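Local coordinates for HpcH/HpaI aldolase/citrate lyase family protein (Burkholderia cenocepacia, PDB 4MF4), which belongs to the HpcH/HpaI aldolase/citrate lyase family and adopts a closed eight-stranded parallel beta/alpha barrel, at residues A[166-171]-A[195-200]. Sequence-based numbering, arbitrary orientation. Where two conformers were deposited one is given.
Sequences ESARGV and ASLGHL
Ser167 and Ser196 bring the two backbones together, their CA atoms lying 5.3 Å apart. Residues 166-171 run from the end of barrel strand 160-165 into helix 168-172, whereas 195-200 carry the end of helix 190-196 out through a Schellman motif, one of whose bonds runs from Gly198 N, with phi of that residue at 95°, to Ala195 O, 3.0 Å. The start of one short helix thus faces the end of another. Ser196 reaches across with its hydroxyl in one of its two modelled conformers: there chi1 of 164° sets OG anti to its own backbone N, 3.4 Å from Ala168 N. At that length and an N-H...O angle of 148°, this hydrogen bond is weak, and doubtful as a constant link. The CB of Ser196 packs 3.7 Å from Glu166 O. Next to the polar pair, one methyl of Leu197, CD2, comes against the flank of the CA-CB bond of Ala168, 3.4 Å from CB, tighter than usual for two carbons, while Leu197 also rests on Ala211 of helix 206-222. Ser167 turns its hydroxyl the other way, as N-cap: OG accepts from Gly170 N at 3.1 Å. The Glu166 carboxylate takes no part across the contact; OE2 accepts from Cys108 N. With just 168 Å² buried, the regions following strands 160-165 and 185-188 meet in a small junction, whose chemistry implies a tight methyl contact beside a weak, probably intermittent polar link: Gly170 donates to the N-cap hydroxyl, Ala168 only weakly to one conformer of Ser196.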
ATOM      1  N   GLU A 166       6.728  18.094 -28.829  1.00 30.02           N
ATOM      2  CA  GLU A 166       6.248  16.843 -29.398  1.00 37.13           C
ATOM      3  C   GLU A 166       5.027  16.974 -30.274  1.00 37.40           C
ATOM      4  O   GLU A 166       4.313  15.996 -30.489  1.00 44.37           O
ATOM      5  CB  GLU A 166       6.043  15.784 -28.297  1.00 39.65           C
ATOM      6  CG  GLU A 166       5.007  16.117 -27.248  1.00 40.93           C
ATOM      7  CD  GLU A 166       5.113  15.184 -26.038  1.00 46.27           C
ATOM      8  OE1 GLU A 166       5.767  14.118 -26.198  1.00 48.96           O
ATOM      9  OE2 GLU A 166       4.564  15.514 -24.944  1.00 35.02           O
ATOM     10  N   SER A 167       4.876  18.154 -30.864  1.00 35.49           N
ATOM     11  CA  SER A 167       3.789  18.478 -31.730  1.00 32.21           C
ATOM     12  C   SER A 167       4.287  19.320 -32.875  1.00 32.63           C
ATOM     13  O   SER A 167       5.357  19.931 -32.799  1.00 31.44           O
ATOM     14  CB  SER A 167       2.832  19.323 -30.925  1.00 37.03           C
ATOM     15  OG  SER A 167       3.598  20.367 -30.324  1.00 33.89           O
ATOM     16  N   ALA A 168       3.472  19.456 -33.901  1.00 31.40           N
ATOM     17  CA  ALA A 168       3.832  20.277 -35.039  1.00 30.86           C
ATOM     18  C   ALA A 168       3.826  21.791 -34.742  1.00 32.09           C
ATOM     19  O   ALA A 168       4.631  22.578 -35.272  1.00 29.63           O
ATOM     20  CB  ALA A 168       2.881  19.985 -36.168  1.00 31.51           C
ATOM     21  N   ARG A 169       2.883  22.221 -33.923  1.00 30.59           N
ATOM     22  CA  ARG A 169       2.857  23.621 -33.513  1.00 29.84           C
ATOM     23  C   ARG A 169       4.111  23.899 -32.673  1.00 23.29           C
ATOM     24  O   ARG A 169       4.734  24.944 -32.781  1.00 23.98           O
ATOM     25  CB  ARG A 169       1.597  23.932 -32.685  1.00 32.15           C
ATOM     26  CG  ARG A 169       1.661  25.296 -32.000  1.00 34.88           C
ATOM     27  CD  ARG A 169       0.340  25.661 -31.378  1.00 37.99           C
ATOM     28  NE  ARG A 169      -0.244  24.544 -30.628  1.00 39.34           N
ATOM     29  CZ  ARG A 169      -1.483  24.543 -30.139  1.00 44.03           C
ATOM     30  NH1 ARG A 169      -2.278  25.592 -30.344  1.00 46.01           N
ATOM     31  NH2 ARG A 169      -1.941  23.492 -29.451  1.00 40.72           N
ATOM     32  N   GLY A 170       4.456  22.953 -31.826  1.00 21.40           N
ATOM     33  CA  GLY A 170       5.639  23.098 -30.959  1.00 20.82           C
ATOM     34  C   GLY A 170       6.903  23.225 -31.779  1.00 20.27           C
ATOM     35  O   GLY A 170       7.779  24.021 -31.462  1.00 18.65           O
ATOM     36  N   VAL A 171       6.999  22.429 -32.844  1.00 21.05           N
ATOM     37  CA  VAL A 171       8.153  22.525 -33.723  1.00 23.24           C
ATOM     38  C   VAL A 171       8.218  23.910 -34.392  1.00 25.15           C
ATOM     39  O   VAL A 171       9.296  24.506 -34.447  1.00 25.24           O
ATOM     40  CB  VAL A 171       8.229  21.390 -34.761  1.00 23.93           C
ATOM     41  CG1 VAL A 171       9.451  21.595 -35.641  1.00 22.95           C
ATOM     42  CG2 VAL A 171       8.347  20.022 -34.068  1.00 23.61           C
ATOM     43  N   ALA A 195       3.539  10.789 -34.216  1.00 19.20           N
ATOM     44  CA  ALA A 195       2.076  10.752 -34.175  1.00 20.31           C
ATOM     45  C   ALA A 195       1.445  12.119 -34.477  1.00 20.82           C
ATOM     46  O   ALA A 195       0.508  12.220 -35.271  1.00 19.33           O
ATOM     47  CB  ALA A 195       1.592  10.216 -32.835  1.00 21.32           C
ATOM     48  N   SER A 196       1.916  13.189 -33.847  0.50 21.78           N
ATOM     49  CA  SER A 196       1.275  14.495 -34.100  0.50 23.14           C
ATOM     50  C   SER A 196       1.502  15.006 -35.515  0.50 24.60           C
ATOM     51  O   SER A 196       0.678  15.770 -36.053  0.50 25.68           O
ATOM     52  CB  SER A 196       1.698  15.573 -33.110  0.50 24.05           C
ATOM     53  OG  SER A 196       1.332  16.837 -33.647  0.50 24.10           O
ATOM     54  N   LEU A 197       2.576  14.569 -36.164  1.00 24.23           N
ATOM     55  CA  LEU A 197       2.799  15.013 -37.516  1.00 24.79           C
ATOM     56  C   LEU A 197       2.083  14.110 -38.526  1.00 26.51           C
ATOM     57  O   LEU A 197       2.256  14.299 -39.727  1.00 27.58           O
ATOM     58  CB  LEU A 197       4.299  15.071 -37.848  1.00 26.48           C
ATOM     59  CG  LEU A 197       5.174  15.917 -36.916  1.00 27.70           C
ATOM     60  CD1 LEU A 197       6.655  15.697 -37.172  1.00 27.68           C
ATOM     61  CD2 LEU A 197       4.862  17.398 -37.067  1.00 29.58           C
ATOM     62  N   GLY A 198       1.312  13.123 -38.061  1.00 25.72           N
ATOM     63  CA  GLY A 198       0.501  12.304 -38.946  1.00 25.70           C
ATOM     64  C   GLY A 198       1.178  11.016 -39.343  1.00 26.81           C
ATOM     65  O   GLY A 198       0.792  10.393 -40.317  1.00 26.71           O
ATOM     66  N   HIS A 199       2.169  10.595 -38.559  1.00 26.58           N
ATOM     67  CA  HIS A 199       3.056   9.483 -38.897  1.00 26.81           C
ATOM     68  C   HIS A 199       3.202   8.516 -37.736  1.00 25.35           C
ATOM     69  O   HIS A 199       4.282   8.065 -37.407  1.00 23.86           O
ATOM     70  CB  HIS A 199       4.422  10.048 -39.332  1.00 28.12           C
ATOM     71  CG  HIS A 199       4.353  10.716 -40.658  1.00 30.01           C
ATOM     72  ND1 HIS A 199       4.282  12.084 -40.803  1.00 32.30           N
ATOM     73  CD2 HIS A 199       4.209  10.195 -41.896  1.00 30.51           C
ATOM     74  CE1 HIS A 199       4.169  12.380 -42.083  1.00 32.47           C
ATOM     75  NE2 HIS A 199       4.111  11.250 -42.763  1.00 32.06           N
ATOM     76  N   LEU A 200       2.081   8.221 -37.104  1.00 23.84           N
ATOM     77  CA  LEU A 200       2.026   7.273 -36.022  1.00 24.14           C
ATOM     78  C   LEU A 200       2.779   5.975 -36.333  1.00 24.52           C
ATOM     79  O   LEU A 200       2.534   5.354 -37.368  1.00 22.36           O
ATOM     80  CB  LEU A 200       0.567   6.950 -35.741  1.00 25.19           C
ATOM     81  CG  LEU A 200       0.221   5.929 -34.676  1.00 25.80           C
ATOM     82  CD1 LEU A 200       0.403   6.498 -33.281  1.00 26.52           C
ATOM     83  CD2 LEU A 200      -1.221   5.485 -34.888  1.00 28.35           C
TER